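Local atomic coordinates of Non-structural protein 3 (Porcine deltacoronavirus, PDB entry 6LN0), a protein that probably binds ADP-ribose-type ligands through a macro domain and probably cleaves the viral polyprotein through a zinc-bearing papain-like protease domain. Residues W400-N403 with T407-G410; L102-Y107 with R139-S144. One frame throughout, in Å; residues are numbered along the deposited sequence.

How the contacts relate
The two contacts belong to separate parts of an elongated chain: contact 2 (102-107 with 139-144) joins two helices in the macro-domain part, whereas contact 1 (400-403 with 407-410) folds an edge strand back on its own loop in the papain-like protease part. Their centres are about 73 Å apart and their nearest atoms about 58 Å, on opposite sides of the chain's centre, and contact 2 is complete in sequence before contact 1 begins. Neither contains a zinc ligand. The metal is held by Cys334, Cys335, Cys360 and Cys363, and Cys360 lies on the outermost strand, 358-360, of the sheet whose other outer strand enters contact 1.

Contact 1: W400-N403 with T407-G410; sequences WYTN and TVNG
A hairpin-like return, antiparallel and with a single beta bridge, pairs Thr402, the last residue of edge strand 398-402, with Val408 in the loop that follows. Their CA atoms lie 4.3 Å apart, and they form a non-hydrogen-bonded pair: the bonds come from the neighbours on either side. Asn409 N gives a nearly straight bond to Tyr401 O (3.2 Å, N-H...O 167°), arriving almost in line with the carbonyl bond. Asn403 N donates to Thr407 O at 3.0 Å, more bent and tilted 28° from the carbonyl plane. Between them Thr402 CA also directs its hydrogen at Thr407 O.

Trp400, Thr402 and Val408 meet on one face of this bridge. Val408 uses both methyls: CG1, anti to the backbone N (chi1 172°), meets the five-membered ring of Trp400 obliquely at its CD1-NE1 bond, 3.3 Å from CD1, while CG2 lies beside Thr402 OG1 at 3.3 Å. The Val408 and Thr402 side chains run alongside each other. Trp400 CG sits between its backbone N and carbonyl carbon, which turns the indole toward Val408 and Gly410; Gly410 CA, with no side chain to intrude, comes within 3.9 Å of Trp400 CG.

Thr402 OG1 is hydrogen-bonded to Lys406 O, and Thr407 OG1 to Lys405 N, so both hydroxyls tie down the turn itself. On the other face, Tyr401 and Asn409 both pack on Asn267 of helix 260-270, and Tyr401 OH makes a weak bond to Asn271 OD1. Strand 391-395 holds the other edge through backbone hydrogen bonds between Lys393 and Trp400 and between Ala391 and Thr402. The whole is a hairpin-like turn that leaves the outermost strand, 398-402, of the protease-part sheet and runs on toward strand 416-423.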
ATOM      1  N   TRP A 400     -23.721 -11.471 -26.620  1.00 51.44           N
ATOM      2  CA  TRP A 400     -24.443 -10.284 -27.037  1.00 50.32           C
ATOM      3  C   TRP A 400     -25.852 -10.363 -26.495  1.00 53.05           C
ATOM      4  O   TRP A 400     -26.398 -11.456 -26.303  1.00 52.17           O
ATOM      5  CB  TRP A 400     -24.467 -10.147 -28.569  1.00 59.27           C
ATOM      6  CG  TRP A 400     -25.283 -11.210 -29.253  1.00 58.22           C
ATOM      7  CD1 TRP A 400     -26.619 -11.167 -29.501  1.00 60.49           C
ATOM      8  CD2 TRP A 400     -24.821 -12.474 -29.767  1.00 60.34           C
ATOM      9  NE1 TRP A 400     -27.026 -12.319 -30.139  1.00 63.67           N
ATOM     10  CE2 TRP A 400     -25.941 -13.135 -30.317  1.00 61.00           C
ATOM     11  CE3 TRP A 400     -23.572 -13.103 -29.829  1.00 60.61           C
ATOM     12  CZ2 TRP A 400     -25.852 -14.391 -30.916  1.00 63.60           C
ATOM     13  CZ3 TRP A 400     -23.488 -14.359 -30.418  1.00 60.06           C
ATOM     14  CH2 TRP A 400     -24.621 -14.985 -30.959  1.00 63.67           C
ATOM     15  N   TYR A 401     -26.438  -9.194 -26.264  1.00 53.86           N
ATOM     16  CA  TYR A 401     -27.824  -9.130 -25.840  1.00 55.28           C
ATOM     17  C   TYR A 401     -28.747  -9.258 -27.046  1.00 63.27           C
ATOM     18  O   TYR A 401     -28.470  -8.728 -28.125  1.00 66.63           O
ATOM     19  CB  TYR A 401     -28.099  -7.818 -25.118  1.00 53.65           C
ATOM     20  CG  TYR A 401     -29.565  -7.578 -24.880  1.00 55.02           C
ATOM     21  CD1 TYR A 401     -30.335  -8.509 -24.191  1.00 53.79           C
ATOM     22  CD2 TYR A 401     -30.185  -6.427 -25.340  1.00 55.06           C
ATOM     23  CE1 TYR A 401     -31.683  -8.297 -23.972  1.00 56.60           C
ATOM     24  CE2 TYR A 401     -31.530  -6.205 -25.122  1.00 58.48           C
ATOM     25  CZ  TYR A 401     -32.277  -7.144 -24.438  1.00 57.31           C
ATOM     26  OH  TYR A 401     -33.620  -6.929 -24.221  1.00 62.62           O
ATOM     27  N   THR A 402     -29.844  -9.971 -26.859  1.00 62.63           N
ATOM     28  CA  THR A 402     -30.889 -10.039 -27.862  1.00 66.09           C
ATOM     29  C   THR A 402     -32.226  -9.999 -27.147  1.00 66.05           C
ATOM     30  O   THR A 402     -32.467 -10.791 -26.233  1.00 65.18           O
ATOM     31  CB  THR A 402     -30.762 -11.306 -28.722  1.00 67.62           C
ATOM     32  OG1 THR A 402     -31.957 -11.488 -29.487  1.00 72.36           O
ATOM     33  CG2 THR A 402     -30.528 -12.541 -27.862  1.00 64.54           C
ATOM     34  N   ASN A 403     -33.067  -9.042 -27.520  1.00 72.20           N
ATOM     35  CA  ASN A 403     -34.469  -9.132 -27.165  1.00 71.12           C
ATOM     36  C   ASN A 403     -35.078 -10.311 -27.917  1.00 73.82           C
ATOM     37  O   ASN A 403     -34.512 -10.821 -28.880  1.00 81.21           O
ATOM     38  CB  ASN A 403     -35.185  -7.820 -27.488  1.00 76.23           C
ATOM     39  CG  ASN A 403     -36.301  -7.509 -26.524  1.00 76.29           C
ATOM     40  OD1 ASN A 403     -37.217  -8.317 -26.328  1.00 74.62           O
ATOM     41  ND2 ASN A 403     -36.232  -6.325 -25.902  1.00 77.42           N
ATOM     42  N   THR A 407     -33.909  -8.871 -32.958  1.00 88.96           N
ATOM     43  CA  THR A 407     -33.632  -7.680 -32.115  1.00 90.57           C
ATOM     44  C   THR A 407     -32.299  -7.778 -31.364  1.00 86.53           C
ATOM     45  O   THR A 407     -32.244  -7.748 -30.139  1.00 80.40           O
ATOM     46  CB  THR A 407     -34.773  -7.415 -31.106  1.00 90.31           C
ATOM     47  OG1 THR A 407     -35.009  -8.594 -30.292  1.00 84.32           O
ATOM     48  CG2 THR A 407     -36.077  -7.011 -31.819  1.00 86.73           C
ATOM     49  N   VAL A 408     -31.212  -7.765 -32.127  1.00 87.92           N
ATOM     50  CA  VAL A 408     -29.910  -8.198 -31.632  1.00 80.82           C
ATOM     51  C   VAL A 408     -28.893  -7.058 -31.711  1.00 80.91           C
ATOM     52  O   VAL A 408     -28.943  -6.219 -32.616  1.00 87.76           O
ATOM     53  CB  VAL A 408     -29.425  -9.432 -32.430  1.00 81.30           C
ATOM     54  CG1 VAL A 408     -28.026  -9.793 -32.090  1.00 78.01           C
ATOM     55  CG2 VAL A 408     -30.335 -10.614 -32.225  1.00 78.48           C
ATOM     56  N   ASN A 409     -27.950  -7.038 -30.754  1.00 84.71           N
ATOM     57  CA  ASN A 409     -26.798  -6.123 -30.751  1.00 81.64           C
ATOM     58  C   ASN A 409     -25.498  -6.766 -31.247  1.00 82.53           C
ATOM     59  O   ASN A 409     -24.448  -6.100 -31.270  1.00 78.35           O
ATOM     60  CB  ASN A 409     -26.597  -5.563 -29.344  1.00 73.23           C
ATOM     61  CG  ASN A 409     -27.737  -4.681 -28.916  1.00 70.71           C
ATOM     62  OD1 ASN A 409     -28.893  -4.933 -29.253  1.00 74.08           O
ATOM     63  ND2 ASN A 409     -27.416  -3.613 -28.203  1.00 63.71           N
ATOM     64  N   GLY A 410     -25.548  -8.044 -31.636  1.00 79.84           N
ATOM     65  CA  GLY A 410     -24.436  -8.783 -32.207  1.00 74.79           C
ATOM     66  C   GLY A 410     -24.850  -9.579 -33.439  1.00 83.32           C
ATOM     67  O   GLY A 410     -25.478  -9.028 -34.355  1.00 78.68           O
TER

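Contact 2: L102-Y107 with R139-S144; sequences LLYQAY and RKACPS
Ala141, the last residue of helix 131-141, sets its CB against two tyrosines of helix 99-110, Tyr104 and Tyr107. This is the close part of the contact: Ala141 CB is 3.7 Å from Tyr107 CB and 3.8 Å from Tyr104 CE1. Tyr107 offers only its CB, because its ring leads away from Ala141, and its OH is hydrogen-bonded to Leu122 N. Tyr104 instead has CG anti to the backbone N (chi1 162°), and this carries its ring toward the C-terminal end of helix 131-141, edge first at Lys140 O. There Tyr104 CE1 meets Lys140 O at 3.6 Å, the carbonyl oxygen lying near the ring plane.

Toward solvent the fit is looser. Lys140 lends little more than CB, 4.0 Å from Tyr104 CD1, crossing the tyrosine at about a right angle; its chain then runs on extended, and NZ forms a salt bridge with Asp136 of its own helix. No hydrogen bond links the two segments. The helices therefore meet here through van der Waals contact and an aromatic C-H edge turned to a carbonyl oxygen, a weakly polar approach, while the lysine charge is answered within helix 131-141.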
ATOM      1  N   LEU A 102      36.826   5.648   5.369  1.00 81.09           N
ATOM      2  CA  LEU A 102      37.545   6.016   6.585  1.00 79.43           C
ATOM      3  C   LEU A 102      36.619   6.644   7.620  1.00 77.16           C
ATOM      4  O   LEU A 102      36.827   6.471   8.829  1.00 74.96           O
ATOM      5  CB  LEU A 102      38.691   6.975   6.248  1.00 80.94           C
ATOM      6  CG  LEU A 102      39.518   6.763   4.972  1.00 81.08           C
ATOM      7  CD1 LEU A 102      40.768   7.624   4.981  1.00 82.46           C
ATOM      8  CD2 LEU A 102      39.891   5.305   4.760  1.00 84.89           C
ATOM      9  N   LEU A 103      35.604   7.385   7.173  1.00 75.07           N
ATOM     10  CA  LEU A 103      34.572   7.849   8.091  1.00 73.12           C
ATOM     11  C   LEU A 103      33.866   6.669   8.744  1.00 72.72           C
ATOM     12  O   LEU A 103      33.642   6.654   9.962  1.00 67.18           O
ATOM     13  CB  LEU A 103      33.564   8.727   7.349  1.00 75.99           C
ATOM     14  CG  LEU A 103      33.711  10.250   7.405  1.00 75.95           C
ATOM     15  CD1 LEU A 103      32.482  10.915   6.815  1.00 76.04           C
ATOM     16  CD2 LEU A 103      33.961  10.738   8.836  1.00 73.79           C
ATOM     17  N   TYR A 104      33.514   5.660   7.940  1.00 72.75           N
ATOM     18  CA  TYR A 104      32.796   4.509   8.472  1.00 72.17           C
ATOM     19  C   TYR A 104      33.670   3.710   9.424  1.00 68.46           C
ATOM     20  O   TYR A 104      33.203   3.265  10.479  1.00 66.87           O
ATOM     21  CB  TYR A 104      32.294   3.608   7.338  1.00 74.41           C
ATOM     22  CG  TYR A 104      31.941   2.208   7.804  1.00 68.39           C
ATOM     23  CD1 TYR A 104      30.723   1.946   8.415  1.00 68.21           C
ATOM     24  CD2 TYR A 104      32.841   1.159   7.659  1.00 70.66           C
ATOM     25  CE1 TYR A 104      30.403   0.674   8.854  1.00 72.83           C
ATOM     26  CE2 TYR A 104      32.536  -0.111   8.096  1.00 74.03           C
ATOM     27  CZ  TYR A 104      31.316  -0.350   8.691  1.00 76.45           C
ATOM     28  OH  TYR A 104      31.015  -1.619   9.127  1.00 79.00           O
ATOM     29  N   GLN A 105      34.932   3.499   9.068  1.00 68.59           N
ATOM     30  CA  GLN A 105      35.802   2.784   9.984  1.00 70.92           C
ATOM     31  C   GLN A 105      36.237   3.647  11.166  1.00 72.84           C
ATOM     32  O   GLN A 105      36.869   3.125  12.092  1.00 71.02           O
ATOM     33  CB  GLN A 105      37.015   2.221   9.235  1.00 72.68           C
ATOM     34  CG  GLN A 105      36.672   1.084   8.249  1.00 76.37           C
ATOM     35  CD  GLN A 105      36.502  -0.277   8.924  1.00 81.27           C
ATOM     36  OE1 GLN A 105      37.028  -0.512  10.017  1.00 85.96           O
ATOM     37  NE2 GLN A 105      35.758  -1.177   8.274  1.00 78.77           N
ATOM     38  N   ALA A 106      35.901   4.943  11.174  1.00 68.68           N
ATOM     39  CA  ALA A 106      36.132   5.740  12.372  1.00 67.14           C
ATOM     40  C   ALA A 106      35.027   5.520  13.394  1.00 64.08           C
ATOM     41  O   ALA A 106      35.303   5.362  14.586  1.00 61.70           O
ATOM     42  CB  ALA A 106      36.244   7.223  12.020  1.00 69.72           C
ATOM     43  N   TYR A 107      33.772   5.484  12.950  1.00 65.76           N
ATOM     44  CA  TYR A 107      32.681   5.229  13.887  1.00 63.58           C
ATOM     45  C   TYR A 107      32.666   3.776  14.343  1.00 64.40           C
ATOM     46  O   TYR A 107      32.283   3.486  15.485  1.00 59.24           O
ATOM     47  CB  TYR A 107      31.348   5.590  13.252  1.00 62.10           C
ATOM     48  CG  TYR A 107      31.153   7.059  13.021  1.00 62.13           C
ATOM     49  CD1 TYR A 107      31.545   7.647  11.832  1.00 64.78           C
ATOM     50  CD2 TYR A 107      30.558   7.859  13.987  1.00 62.31           C
ATOM     51  CE1 TYR A 107      31.360   8.988  11.611  1.00 64.14           C
ATOM     52  CE2 TYR A 107      30.368   9.203  13.778  1.00 61.12           C
ATOM     53  CZ  TYR A 107      30.766   9.763  12.583  1.00 61.59           C
ATOM     54  OH  TYR A 107      30.577  11.108  12.359  1.00 64.23           O
ATOM     55  N   ARG A 139      25.277   5.877  10.963  1.00 69.05           N
ATOM     56  CA  ARG A 139      24.187   4.907  11.003  1.00 67.92           C
ATOM     57  C   ARG A 139      24.616   3.573  10.398  1.00 66.83           C
ATOM     58  O   ARG A 139      24.195   2.516  10.876  1.00 67.36           O
ATOM     59  CB  ARG A 139      22.939   5.461  10.315  1.00 68.82           C
ATOM     60  CG  ARG A 139      23.210   6.329   9.096  1.00 75.83           C
ATOM     61  CD  ARG A 139      21.939   7.049   8.611  1.00 75.35           C
ATOM     62  NE  ARG A 139      20.750   6.216   8.777  1.00 76.20           N
ATOM     63  CZ  ARG A 139      20.289   5.372   7.860  1.00 74.72           C
ATOM     64  NH1 ARG A 139      20.914   5.242   6.690  1.00 70.73           N
ATOM     65  NH2 ARG A 139      19.202   4.657   8.126  1.00 69.50           N
ATOM     66  N   LYS A 140      25.498   3.593   9.397  1.00 64.98           N
ATOM     67  CA  LYS A 140      26.045   2.339   8.880  1.00 68.65           C
ATOM     68  C   LYS A 140      26.866   1.590   9.936  1.00 70.84           C
ATOM     69  O   LYS A 140      26.960   0.357   9.887  1.00 73.47           O
ATOM     70  CB  LYS A 140      26.907   2.611   7.640  1.00 68.31           C
ATOM     71  CG  LYS A 140      26.127   2.753   6.328  1.00 73.04           C
ATOM     72  CD  LYS A 140      27.067   3.098   5.175  1.00 76.92           C
ATOM     73  CE  LYS A 140      26.305   3.388   3.890  1.00 84.46           C
ATOM     74  NZ  LYS A 140      27.063   4.349   3.025  1.00 75.89           N
ATOM     75  N   ALA A 141      27.474   2.307  10.889  1.00 71.68           N
ATOM     76  CA  ALA A 141      28.340   1.667  11.873  1.00 62.09           C
ATOM     77  C   ALA A 141      27.662   1.427  13.209  1.00 61.99           C
ATOM     78  O   ALA A 141      28.100   0.537  13.960  1.00 61.80           O
ATOM     79  CB  ALA A 141      29.603   2.503  12.099  1.00 68.31           C
ATOM     80  N   CYS A 142      26.613   2.177  13.520  1.00 57.99           N
ATOM     81  CA  CYS A 142      25.988   2.065  14.824  1.00 64.33           C
ATOM     82  C   CYS A 142      25.371   0.691  15.022  1.00 73.51           C
ATOM     83  O   CYS A 142      24.503   0.293  14.226  1.00 74.85           O
ATOM     84  CB  CYS A 142      24.940   3.174  14.960  1.00 63.45           C
ATOM     85  SG  CYS A 142      24.369   3.407  16.640  1.00 70.32           S
ATOM     86  N   PRO A 143      25.800  -0.077  16.026  1.00 75.36           N
ATOM     87  CA  PRO A 143      25.142  -1.347  16.335  1.00 72.05           C
ATOM     88  C   PRO A 143      23.730  -1.118  16.843  1.00 75.86           C
ATOM     89  O   PRO A 143      23.346  -0.010  17.216  1.00 76.06           O
ATOM     90  CB  PRO A 143      26.024  -1.970  17.413  1.00 72.34           C
ATOM     91  CG  PRO A 143      27.373  -1.332  17.187  1.00 75.91           C
ATOM     92  CD  PRO A 143      27.075   0.074  16.752  1.00 71.05           C
ATOM     93  N   SER A 144      22.952  -2.209  16.878  1.00 70.17           N
ATOM     94  CA  SER A 144      21.521  -2.143  17.175  1.00 74.34           C
ATOM     95  C   SER A 144      21.191  -2.268  18.659  1.00 78.51           C
ATOM     96  O   SER A 144      20.062  -1.958  19.055  1.00 80.16           O
ATOM     97  CB  SER A 144      20.776  -3.234  16.399  1.00 78.38           C
ATOM     98  OG  SER A 144      21.485  -4.464  16.420  1.00 77.09           O
TER